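Local coordinates for orotate phosphoribosyltransferase (PDB 2YZK), which probably catalyses the magnesium-dependent transfer of a ribosyl phosphate group from 5-phosphoribose 1-diphosphate to orotate, giving orotidine monophosphate on the way to UMP, at residues 1-6 / 167-172; 7-12 / 32-37; 106-111 / 133-138; 114-119 / 139-144. One frame throughout, in Å; residues are numbered along the deposited sequence.

Contact 1: residues 1-6 / 167-172; sequences MLAKVL and KTILEK
Leu6 and Ile169 form the apolar centre of this helix-to-helix contact. Their side chains cross at about a right angle and meet methyl to methyl, Leu6 CD1 lying 3.5 Å from Ile169 CD1, which is tight for two carbons. The same Leu6 methyl also touches Ile169 CG2 at 4.0 Å, resting against both branches of the isoleucine. Where the backbones come nearest, 5.2 Å between the CA atoms of Ala3 and Ile169, a small residue suits the place: Ala3 CB sits 4.3 Å from Ile169 CG2 and 3.9 Å from Lys172 CB.

At the exposed border the chemistry is mixed. Selenomethionine Met1 has CG anti to the backbone N (chi1 -176°) and then bends, and its SE comes 3.5 Å from Lys172 NZ; the lysine reaches it through a bent chain whose CG lies 3.9 Å from the same SE. No hydrogen bond joins the two segments; between them the contact is side-chain packing.

The axes of segments 2-6 and 167-172 approach to 9.4 Å at 70°. Leu2 leans on Leu47 of helix 38-58 and on Val163, Val5 touches Ser40, and Leu6 meets Met31; the N-terminal helix thus packs on helix 38-58 as well as on helix 166-172.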
loop_
_atom_site.group_PDB
_atom_site.type_symbol
_atom_site.label_atom_id
_atom_site.label_comp_id
_atom_site.label_asym_id
_atom_site.label_seq_id
_atom_site.Cartn_x
_atom_site.Cartn_y
_atom_site.Cartn_z
HETATM N N MSE A 1 -7.068 -3.652 22.332
HETATM C CA MSE A 1 -6.143 -4.769 22.681
HETATM C C MSE A 1 -5.788 -5.580 21.440
HETATM O O MSE A 1 -6.492 -6.525 21.079
HETATM C CB MSE A 1 -6.791 -5.685 23.724
HETATM C CG MSE A 1 -5.895 -6.818 24.221
HETATM SE SE MSE A 1 -4.531 -6.263 25.277
HETATM C CE MSE A 1 -3.205 -6.087 24.075
ATOM N N LEU A 2 -4.691 -5.204 20.791
ATOM C CA LEU A 2 -4.230 -5.896 19.593
ATOM C C LEU A 2 -4.005 -7.384 19.828
ATOM O O LEU A 2 -4.421 -8.211 19.019
ATOM C CB LEU A 2 -2.927 -5.277 19.090
ATOM C CG LEU A 2 -3.021 -4.100 18.123
ATOM C CD1 LEU A 2 -1.626 -3.574 17.831
ATOM C CD2 LEU A 2 -3.704 -4.549 16.842
ATOM N N ALA A 3 -3.341 -7.712 20.934
ATOM C CA ALA A 3 -3.024 -9.094 21.290
ATOM C C ALA A 3 -4.084 -10.111 20.872
ATOM O O ALA A 3 -3.776 -11.094 20.200
ATOM C CB ALA A 3 -2.768 -9.196 22.791
ATOM N N LYS A 4 -5.329 -9.876 21.272
ATOM C CA LYS A 4 -6.415 -10.787 20.936
ATOM C C LYS A 4 -6.606 -10.911 19.426
ATOM O O LYS A 4 -6.648 -12.019 18.888
ATOM C CB LYS A 4 -7.719 -10.315 21.584
ATOM C CG LYS A 4 -7.680 -10.281 23.105
ATOM C CD LYS A 4 -9.024 -9.868 23.685
ATOM C CE LYS A 4 -8.972 -9.792 25.205
ATOM N NZ LYS A 4 -8.597 -11.100 25.813
ATOM N N VAL A 5 -6.716 -9.771 18.751
ATOM C CA VAL A 5 -6.904 -9.739 17.302
ATOM C C VAL A 5 -5.717 -10.364 16.576
ATOM O O VAL A 5 -5.886 -11.068 15.578
ATOM C CB VAL A 5 -7.077 -8.292 16.798
ATOM C CG1 VAL A 5 -7.323 -8.291 15.307
ATOM C CG2 VAL A 5 -8.228 -7.620 17.529
ATOM N N LEU A 6 -4.516 -10.102 17.081
ATOM C CA LEU A 6 -3.304 -10.636 16.480
ATOM C C LEU A 6 -3.298 -12.157 16.524
ATOM O O LEU A 6 -2.976 -12.814 15.534
ATOM C CB LEU A 6 -2.072 -10.088 17.205
ATOM C CG LEU A 6 -1.821 -8.585 17.043
ATOM C CD1 LEU A 6 -0.643 -8.155 17.906
ATOM C CD2 LEU A 6 -1.549 -8.273 15.579
ATOM N N LYS A 167 6.805 -7.049 23.712
ATOM C CA LYS A 167 6.848 -7.570 25.072
ATOM C C LYS A 167 5.452 -7.616 25.690
ATOM O O LYS A 167 5.067 -8.617 26.290
ATOM C CB LYS A 167 7.773 -6.716 25.948
ATOM C CG LYS A 167 7.908 -7.228 27.379
ATOM C CD LYS A 167 8.886 -6.385 28.202
ATOM C CE LYS A 167 8.401 -4.945 28.346
ATOM N NZ LYS A 167 7.035 -4.867 28.947
ATOM N N THR A 168 4.694 -6.535 25.540
ATOM C CA THR A 168 3.348 -6.480 26.092
ATOM C C THR A 168 2.422 -7.499 25.433
ATOM O O THR A 168 1.618 -8.137 26.107
ATOM C CB THR A 168 2.746 -5.067 25.947
ATOM O OG1 THR A 168 3.504 -4.149 26.750
ATOM C CG2 THR A 168 1.291 -5.050 26.405
ATOM N N ILE A 169 2.540 -7.661 24.121
ATOM C CA ILE A 169 1.702 -8.623 23.412
ATOM C C ILE A 169 1.996 -10.057 23.848
ATOM O O ILE A 169 1.074 -10.838 24.062
ATOM C CB ILE A 169 1.893 -8.521 21.881
ATOM C CG1 ILE A 169 1.340 -7.187 21.378
ATOM C CG2 ILE A 169 1.193 -9.682 21.176
ATOM C CD1 ILE A 169 1.784 -6.796 19.970
ATOM N N LEU A 170 3.272 -10.400 23.987
ATOM C CA LEU A 170 3.626 -11.759 24.386
ATOM C C LEU A 170 3.176 -12.056 25.814
ATOM O O LEU A 170 2.737 -13.167 26.114
ATOM C CB LEU A 170 5.133 -11.993 24.238
ATOM C CG LEU A 170 5.666 -11.936 22.800
ATOM C CD1 LEU A 170 7.144 -12.307 22.785
ATOM C CD2 LEU A 170 4.876 -12.892 21.905
ATOM N N GLU A 171 3.281 -11.063 26.690
ATOM C CA GLU A 171 2.857 -11.228 28.075
ATOM C C GLU A 171 1.352 -11.487 28.132
ATOM O O GLU A 171 0.891 -12.400 28.821
ATOM C CB GLU A 171 3.200 -9.976 28.888
ATOM C CG GLU A 171 2.347 -9.804 30.137
ATOM C CD GLU A 171 2.681 -8.544 30.912
ATOM O OE1 GLU A 171 3.659 -8.563 31.692
ATOM O OE2 GLU A 171 1.969 -7.530 30.734
ATOM N N LYS A 172 0.587 -10.682 27.399
ATOM C CA LYS A 172 -0.866 -10.827 27.366
ATOM C C LYS A 172 -1.304 -12.195 26.861
ATOM O O LYS A 172 -2.320 -12.735 27.307
ATOM C CB LYS A 172 -1.494 -9.741 26.485
ATOM C CG LYS A 172 -2.049 -8.553 27.250
ATOM C CD LYS A 172 -0.956 -7.739 27.916
ATOM C CE LYS A 172 -1.555 -6.656 28.805
ATOM N NZ LYS A 172 -2.525 -5.801 28.063
#

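Contact 2: residues 7-12 / 32-37; sequences KKRGAV and RRLLGD
Arg9 and Arg33 each send their side chain to the other's backbone carbonyl, a reciprocal exchange in which the two like charges stay apart, with Arg9 NH2 6.0 Å from Arg33 NH2. Arg9 bends at chi2 and chi3 and presents its guanidinium side-on to Arg33 O, which lies practically in the guanidinium plane. Both Arg9 NE, at 2.8 Å, and Arg9 NH2, at 3.0 Å, bond to that oxygen, and this double grip fixes the rotation of the flat group. One face of it is covered by Gly36 C and by Asp37 CB, the latter 3.5 Å above the plane but offset toward the rim. In return Arg33 NE donates to Arg9 O at 2.8 Å, the oxygen lying 17° out of the guanidinium plane of Arg33. Leu34 CD2 packs 4.0 Å from both Arg9 CB and Ala11 CB. An alanine in place of Arg9 would probably leave Arg33 O without its two donors and open a gap beside Asp37.

In the second subunit, Asp103 forms a salt bridge with Arg33 NH2 and accepts from Arg9 NH2 through its backbone oxygen. Asp37 OD2 bonds to Ser40 OG. Gly10, with positive phi, closes helix 2-9 in a Schellman motif, and Asp37 is the N-cap of helix 38-58: a helix C-terminus and a helix N-terminus are thus joined at the dimer interface.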
loop_
_atom_site.group_PDB
_atom_site.type_symbol
_atom_site.label_atom_id
_atom_site.label_comp_id
_atom_site.label_asym_id
_atom_site.label_seq_id
_atom_site.Cartn_x
_atom_site.Cartn_y
_atom_site.Cartn_z
ATOM N N LYS A 7 -3.664 -12.715 17.674
ATOM C CA LYS A 7 -3.696 -14.162 17.839
ATOM C C LYS A 7 -4.732 -14.771 16.896
ATOM O O LYS A 7 -4.468 -15.780 16.238
ATOM C CB LYS A 7 -4.037 -14.523 19.290
ATOM C CG LYS A 7 -3.948 -16.014 19.593
ATOM C CD LYS A 7 -4.397 -16.338 21.017
ATOM C CE LYS A 7 -5.872 -16.023 21.229
ATOM N NZ LYS A 7 -6.353 -16.470 22.567
ATOM N N LYS A 8 -5.900 -14.140 16.827
ATOM C CA LYS A 8 -6.995 -14.603 15.974
ATOM C C LYS A 8 -6.597 -14.719 14.504
ATOM O O LYS A 8 -6.941 -15.691 13.828
ATOM C CB LYS A 8 -8.183 -13.643 16.072
ATOM C CG LYS A 8 -8.672 -13.351 17.485
ATOM C CD LYS A 8 -9.370 -14.545 18.120
ATOM C CE LYS A 8 -9.899 -14.189 19.501
ATOM N NZ LYS A 8 -10.608 -15.330 20.144
ATOM N N ARG A 9 -5.883 -13.713 14.011
ATOM C CA ARG A 9 -5.458 -13.681 12.615
ATOM C C ARG A 9 -4.118 -14.361 12.343
ATOM O O ARG A 9 -3.652 -14.380 11.207
ATOM C CB ARG A 9 -5.387 -12.229 12.129
ATOM C CG ARG A 9 -6.732 -11.513 12.087
ATOM C CD ARG A 9 -7.634 -12.134 11.031
ATOM N NE ARG A 9 -7.015 -12.048 9.712
ATOM C CZ ARG A 9 -7.432 -12.710 8.636
ATOM N NH1 ARG A 9 -8.485 -13.517 8.706
ATOM N NH2 ARG A 9 -6.783 -12.573 7.488
ATOM N N GLY A 10 -3.497 -14.919 13.374
ATOM C CA GLY A 10 -2.213 -15.567 13.174
ATOM C C GLY A 10 -1.105 -14.557 12.933
ATOM O O GLY A 10 -0.058 -14.889 12.369
ATOM N N ALA A 11 -1.333 -13.317 13.355
ATOM C CA ALA A 11 -0.344 -12.256 13.189
ATOM C C ALA A 11 0.801 -12.469 14.177
ATOM O O ALA A 11 1.837 -11.808 14.113
ATOM C CB ALA A 11 -0.994 -10.890 13.402
ATOM N N VAL A 12 0.586 -13.395 15.103
ATOM C CA VAL A 12 1.588 -13.768 16.091
ATOM C C VAL A 12 1.589 -15.288 16.023
ATOM O O VAL A 12 0.650 -15.937 16.482
ATOM C CB VAL A 12 1.202 -13.296 17.509
ATOM C CG1 VAL A 12 2.228 -13.778 18.516
ATOM C CG2 VAL A 12 1.123 -11.776 17.541
ATOM N N ARG A 32 0.653 -8.009 8.499
ATOM C CA ARG A 32 -0.062 -8.038 7.228
ATOM C C ARG A 32 -1.309 -8.913 7.315
ATOM O O ARG A 32 -2.289 -8.680 6.609
ATOM C CB ARG A 32 0.859 -8.554 6.117
ATOM C CG ARG A 32 2.042 -7.636 5.813
ATOM C CD ARG A 32 3.012 -8.290 4.837
ATOM N NE ARG A 32 3.495 -9.572 5.339
ATOM C CZ ARG A 32 4.359 -10.355 4.698
ATOM N NH1 ARG A 32 4.848 -9.989 3.520
ATOM N NH2 ARG A 32 4.726 -11.512 5.233
ATOM N N ARG A 33 -1.281 -9.913 8.188
ATOM C CA ARG A 33 -2.424 -10.805 8.321
ATOM C C ARG A 33 -3.680 -10.126 8.860
ATOM O O ARG A 33 -4.774 -10.668 8.753
ATOM C CB ARG A 33 -2.047 -12.011 9.179
ATOM C CG ARG A 33 -0.971 -12.873 8.534
ATOM C CD ARG A 33 -0.634 -14.066 9.399
ATOM N NE ARG A 33 -1.678 -15.087 9.393
ATOM C CZ ARG A 33 -1.838 -15.988 8.427
ATOM N NH1 ARG A 33 -1.024 -15.999 7.378
ATOM N NH2 ARG A 33 -2.803 -16.895 8.517
ATOM N N LEU A 34 -3.536 -8.934 9.423
ATOM C CA LEU A 34 -4.704 -8.223 9.929
ATOM C C LEU A 34 -5.513 -7.632 8.774
ATOM O O LEU A 34 -6.706 -7.360 8.912
ATOM C CB LEU A 34 -4.281 -7.089 10.859
ATOM C CG LEU A 34 -3.463 -7.470 12.089
ATOM C CD1 LEU A 34 -3.248 -6.221 12.926
ATOM C CD2 LEU A 34 -4.195 -8.527 12.906
ATOM N N LEU A 35 -4.855 -7.432 7.637
ATOM C CA LEU A 35 -5.510 -6.828 6.477
ATOM C C LEU A 35 -6.601 -7.677 5.842
ATOM O O LEU A 35 -7.539 -7.147 5.247
ATOM C CB LEU A 35 -4.459 -6.475 5.417
ATOM C CG LEU A 35 -3.404 -5.465 5.876
ATOM C CD1 LEU A 35 -2.285 -5.386 4.851
ATOM C CD2 LEU A 35 -4.060 -4.102 6.071
ATOM N N GLY A 36 -6.486 -8.993 5.981
ATOM C CA GLY A 36 -7.470 -9.880 5.383
ATOM C C GLY A 36 -8.774 -10.042 6.150
ATOM O O GLY A 36 -9.534 -10.967 5.877
ATOM N N ASP A 37 -9.037 -9.156 7.105
ATOM C CA ASP A 37 -10.272 -9.216 7.891
ATOM C C ASP A 37 -10.654 -7.796 8.300
ATOM O O ASP A 37 -9.951 -7.167 9.086
ATOM C CB ASP A 37 -10.058 -10.086 9.134
ATOM C CG ASP A 37 -11.339 -10.331 9.905
ATOM O OD1 ASP A 37 -12.283 -10.926 9.333
ATOM O OD2 ASP A 37 -11.405 -9.927 11.085
#

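Contact 3: residues 106-111 / 133-138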
loop_
_atom_site.group_PDB
_atom_site.type_symbol
_atom_site.label_atom_id
_atom_site.label_comp_id
_atom_site.label_asym_id
_atom_site.label_seq_id
_atom_site.Cartn_x
_atom_site.Cartn_y
_atom_site.Cartn_z
ATOM N N LYS A 106 4.262 20.031 0.273
ATOM C CA LYS A 106 5.273 20.217 1.309
ATOM C C LYS A 106 4.593 20.653 2.596
ATOM O O LYS A 106 3.681 21.485 2.576
ATOM C CB LYS A 106 6.284 21.288 0.886
ATOM C CG LYS A 106 7.473 20.771 0.096
ATOM C CD LYS A 106 7.049 19.904 -1.071
ATOM C CE LYS A 106 8.260 19.423 -1.848
ATOM N NZ LYS A 106 7.880 18.437 -2.885
ATOM N N GLY A 107 5.044 20.090 3.713
ATOM C CA GLY A 107 4.466 20.421 5.000
ATOM C C GLY A 107 4.877 19.397 6.034
ATOM O O GLY A 107 5.774 18.589 5.794
ATOM N N ARG A 108 4.221 19.420 7.186
ATOM C CA ARG A 108 4.536 18.486 8.253
ATOM C C ARG A 108 3.792 17.173 8.039
ATOM O O ARG A 108 2.585 17.167 7.806
ATOM C CB ARG A 108 4.157 19.089 9.610
ATOM C CG ARG A 108 4.588 18.242 10.802
ATOM C CD ARG A 108 4.113 18.840 12.120
ATOM N NE ARG A 108 4.505 18.011 13.258
ATOM C CZ ARG A 108 5.748 17.915 13.722
ATOM N NH1 ARG A 108 6.730 18.602 13.151
ATOM N NH2 ARG A 108 6.011 17.124 14.755
ATOM N N VAL A 109 4.514 16.062 8.115
ATOM C CA VAL A 109 3.900 14.755 7.918
ATOM C C VAL A 109 4.217 13.789 9.052
ATOM O O VAL A 109 5.081 14.050 9.887
ATOM C CB VAL A 109 4.391 14.109 6.603
ATOM C CG1 VAL A 109 4.202 15.069 5.449
ATOM C CG2 VAL A 109 5.855 13.702 6.738
ATOM N N VAL A 110 3.499 12.673 9.071
ATOM C CA VAL A 110 3.724 11.621 10.051
ATOM C C VAL A 110 4.009 10.371 9.228
ATOM O O VAL A 110 3.282 10.077 8.278
ATOM C CB VAL A 110 2.481 11.366 10.929
ATOM C CG1 VAL A 110 2.686 10.120 11.781
ATOM C CG2 VAL A 110 2.226 12.570 11.827
ATOM N N VAL A 111 5.076 9.653 9.566
ATOM C CA VAL A 111 5.408 8.433 8.839
ATOM C C VAL A 111 4.780 7.245 9.552
ATOM O O VAL A 111 4.686 7.225 10.780
ATOM C CB VAL A 111 6.928 8.212 8.736
ATOM C CG1 VAL A 111 7.538 9.281 7.865
ATOM C CG2 VAL A 111 7.558 8.236 10.109
ATOM N N GLY A 133 11.948 18.608 1.269
ATOM C CA GLY A 133 11.102 19.698 1.723
ATOM C C GLY A 133 9.982 19.414 2.705
ATOM O O GLY A 133 9.105 20.261 2.891
ATOM N N TYR A 134 9.990 18.243 3.329
ATOM C CA TYR A 134 8.955 17.911 4.305
ATOM C C TYR A 134 9.552 17.978 5.697
ATOM O O TYR A 134 10.774 17.941 5.859
ATOM C CB TYR A 134 8.432 16.489 4.097
ATOM C CG TYR A 134 7.765 16.249 2.770
ATOM C CD1 TYR A 134 6.413 16.538 2.581
ATOM C CD2 TYR A 134 8.489 15.733 1.695
ATOM C CE1 TYR A 134 5.793 16.313 1.345
ATOM C CE2 TYR A 134 7.886 15.511 0.465
ATOM C CZ TYR A 134 6.542 15.801 0.295
ATOM O OH TYR A 134 5.961 15.584 -0.933
ATOM N N THR A 135 8.693 18.101 6.700
ATOM C CA THR A 135 9.163 18.092 8.072
ATOM C C THR A 135 8.460 16.911 8.722
ATOM O O THR A 135 7.304 16.604 8.395
ATOM C CB THR A 135 8.833 19.404 8.832
ATOM O OG1 THR A 135 7.417 19.583 8.915
ATOM C CG2 THR A 135 9.460 20.592 8.129
ATOM N N VAL A 136 9.162 16.230 9.619
ATOM C CA VAL A 136 8.599 15.070 10.292
ATOM C C VAL A 136 9.257 14.840 11.645
ATOM O O VAL A 136 10.485 14.804 11.754
ATOM C CB VAL A 136 8.748 13.804 9.405
ATOM C CG1 VAL A 136 10.174 13.673 8.901
ATOM C CG2 VAL A 136 8.345 12.571 10.186
ATOM N N GLY A 137 8.433 14.698 12.679
ATOM C CA GLY A 137 8.964 14.476 14.013
ATOM C C GLY A 137 8.315 13.303 14.715
ATOM O O GLY A 137 8.653 12.994 15.856
ATOM N N THR A 138 7.383 12.646 14.032
ATOM C CA THR A 138 6.673 11.512 14.604
ATOM C C THR A 138 6.602 10.326 13.646
ATOM O O THR A 138 6.340 10.495 12.452
ATOM C CB THR A 138 5.224 11.909 14.973
ATOM O OG1 THR A 138 5.250 12.979 15.926
ATOM C CG2 THR A 138 4.468 10.720 15.556
HETATM O O HOH W 1 7.419 15.333 -3.327
HETATM O O HOH W 2 5.595 14.580 12.564
#
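Gly107 and Arg108 run beside Thr135 in parallel, and the first shell is backbone: Thr135 N donates to Gly107 O at 3.1 Å, and Val109 N to Thr135 O at 2.9 Å. Farther along, Val111 N reaches Thr138 O at 3.3 Å. Between these bonds the strands part, and a water bridges Val109 O and Gly137 N at 2.8 Å from each.

On one face Val109 CG2 packs 3.9 Å from Val136 CB, and Val111 CG1 meets Val136 CG2; beta-branched residues suit such an extended, buried backbone. Tyr134 closes this layer. Its CG stands anti to the carbonyl carbon (chi1 -62°), and CD1 of its ring lies 3.9 Å from Val109 CG1, while Gly107 O sits at the ring edge. Tyr134 OH bonds to Pro104 O and accepts from a water 2.8 Å away. A serine in place of Tyr134 would probably leave Val109 CG1 without its ring neighbour and Pro104 O without this donor.

Beyond, Ile126 and Leu129 of helix 120-131 cover Val111, and Thr138 OG1 bonds to Asp55. Strand 108-113, that helix and strand 135-141 make the beta-alpha-beta crossover of the Rossmann-like phosphoribosyltransferase core.

Contact 4: residues 114-119 / 139-144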
loop_
_atom_site.group_PDB
_atom_site.type_symbol
_atom_site.label_atom_id
_atom_site.label_comp_id
_atom_site.label_asym_id
_atom_site.label_seq_id
_atom_site.Cartn_x
_atom_site.Cartn_y
_atom_site.Cartn_z
ATOM N N ASP A 114 4.255 -0.742 9.779
ATOM C CA ASP A 114 3.543 -1.710 10.590
ATOM C C ASP A 114 4.314 -2.137 11.831
ATOM O O ASP A 114 3.773 -2.095 12.933
ATOM C CB ASP A 114 3.093 -2.922 9.746
ATOM C CG ASP A 114 4.243 -3.674 9.087
ATOM O OD1 ASP A 114 5.387 -3.172 9.035
ATOM O OD2 ASP A 114 3.973 -4.792 8.593
ATOM N N VAL A 115 5.583 -2.494 11.663
ATOM C CA VAL A 115 6.407 -2.941 12.785
ATOM C C VAL A 115 7.769 -2.250 12.828
ATOM O O VAL A 115 8.472 -2.181 11.815
ATOM C CB VAL A 115 6.638 -4.477 12.713
ATOM C CG1 VAL A 115 7.528 -4.931 13.856
ATOM C CG2 VAL A 115 5.310 -5.203 12.759
ATOM N N ALA A 116 8.137 -1.740 14.000
ATOM C CA ALA A 116 9.429 -1.085 14.172
ATOM C C ALA A 116 10.413 -2.129 14.691
ATOM O O ALA A 116 10.194 -2.737 15.740
ATOM C CB ALA A 116 9.315 0.073 15.166
ATOM N N THR A 117 11.485 -2.348 13.939
ATOM C CA THR A 117 12.500 -3.312 14.331
ATOM C C THR A 117 13.729 -2.544 14.805
ATOM O O THR A 117 13.796 -2.145 15.964
ATOM C CB THR A 117 12.861 -4.249 13.152
ATOM O OG1 THR A 117 13.351 -3.478 12.049
ATOM C CG2 THR A 117 11.633 -5.027 12.700
ATOM N N THR A 118 14.687 -2.314 13.915
ATOM C CA THR A 118 15.890 -1.578 14.286
ATOM C C THR A 118 15.664 -0.072 14.165
ATOM O O THR A 118 16.384 0.725 14.763
ATOM C CB THR A 118 17.082 -1.962 13.387
ATOM O OG1 THR A 118 16.767 -1.661 12.022
ATOM C CG2 THR A 118 17.387 -3.443 13.518
ATOM N N GLY A 119 14.657 0.302 13.383
ATOM C CA GLY A 119 14.351 1.705 13.184
ATOM C C GLY A 119 15.019 2.289 11.954
ATOM O O GLY A 119 14.674 3.391 11.525
ATOM N N ALA A 139 6.850 9.135 14.184
ATOM C CA ALA A 139 6.775 7.887 13.429
ATOM C C ALA A 139 5.766 7.049 14.207
ATOM O O ALA A 139 5.863 6.917 15.430
ATOM C CB ALA A 139 8.132 7.191 13.383
ATOM N N LEU A 140 4.800 6.490 13.490
ATOM C CA LEU A 140 3.738 5.714 14.099
ATOM C C LEU A 140 3.736 4.283 13.579
ATOM O O LEU A 140 3.779 4.062 12.374
ATOM C CB LEU A 140 2.404 6.405 13.789
ATOM C CG LEU A 140 1.094 5.673 14.054
ATOM C CD1 LEU A 140 0.927 5.464 15.542
ATOM C CD2 LEU A 140 -0.064 6.490 13.479
ATOM N N VAL A 141 3.702 3.318 14.494
ATOM C CA VAL A 141 3.678 1.910 14.117
ATOM C C VAL A 141 2.662 1.155 14.968
ATOM O O VAL A 141 2.221 1.643 16.007
ATOM C CB VAL A 141 5.063 1.227 14.291
ATOM C CG1 VAL A 141 6.117 1.964 13.481
ATOM C CG2 VAL A 141 5.453 1.183 15.761
ATOM N N LEU A 142 2.289 -0.033 14.510
ATOM C CA LEU A 142 1.342 -0.866 15.236
ATOM C C LEU A 142 2.070 -1.569 16.370
ATOM O O LEU A 142 1.614 -1.567 17.516
ATOM C CB LEU A 142 0.726 -1.913 14.305
ATOM C CG LEU A 142 -0.397 -1.436 13.389
ATOM C CD1 LEU A 142 -0.689 -2.511 12.349
ATOM C CD2 LEU A 142 -1.642 -1.123 14.223
ATOM N N VAL A 143 3.212 -2.161 16.040
ATOM C CA VAL A 143 4.007 -2.884 17.022
ATOM C C VAL A 143 5.477 -2.491 17.028
ATOM O O VAL A 143 6.135 -2.458 15.987
ATOM C CB VAL A 143 3.919 -4.415 16.791
ATOM C CG1 VAL A 143 4.863 -5.143 17.744
ATOM C CG2 VAL A 143 2.494 -4.891 17.005
ATOM N N ASP A 144 5.988 -2.179 18.213
ATOM C CA ASP A 144 7.396 -1.835 18.354
ATOM C C ASP A 144 8.048 -3.046 19.011
ATOM O O ASP A 144 7.634 -3.470 20.089
ATOM C CB ASP A 144 7.558 -0.587 19.230
ATOM C CG ASP A 144 9.016 -0.245 19.510
ATOM O OD1 ASP A 144 9.906 -0.772 18.807
ATOM O OD2 ASP A 144 9.272 0.564 20.430
HETATM O O HOH W 3 12.493 -1.514 18.223
#
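Asp114 O is the tightly held point, taking two backbone donors where both segments turn a corner, at Asp114 and at Leu142: Val143 N at 3.2 Å and Leu142 N at 3.0 Å. The first lies nearly along the C=O axis, whereas the second is tilted 33° from the carbonyl plane. Ala116 N then donates to Val143 O at 2.9 Å, continuing the parallel pairing of 115-116 with 143-144. Leu142 CB presses 3.3 Å from Asp114 O. Ala116, small enough for a buried site, sets its CB 4.1 Å from each methyl of Val141, and Val115 packs more loosely on Val143. Asp114 OD1 receives Val115 N from above the carboxylate plane, a bent bond within the segment.

Toward Thr117 the segments separate and water takes over. One molecule donates to Thr117 O and to Asp144 OD1, 2.8 Å from the latter. Asp144 has CG anti to the backbone N (chi1 175°), and its OD1 also accepts from Gly146 N.

The sequence from Asp114 through Gly119, with glycine at the N-cap of helix 120-131, corresponds to the 5-phosphoribose 1-diphosphate-binding loop of type I phosphoribosyltransferases and is predicted to bind it in a site shared between subunits; Thr117 is also predicted to bind orotate.

Contact 4 lies deepest, its centre about 4 Å from that of the chain, while contacts 1, 2 and 3 are centred about 15 to 17 Å out. Contacts 3 and 4 share strand 135-141 and rest on backbone pairing with bridging waters; Val111 O probably accepts from Leu140 N where they join. Contacts 1 and 2 share helix 2-9 but divide its chemistry: apolar packing without hydrogen bonds in contact 1, arginine-to-carbonyl bonds beside the second subunit in contact 2. Contact 1 also meets contact 4, Ile169 CD1 lying 3.6 Å from Val143 CG2, so the terminal helices pack beside the predicted binding loop, whereas contact 3 lies across the chain's centre from contacts 1 and 2.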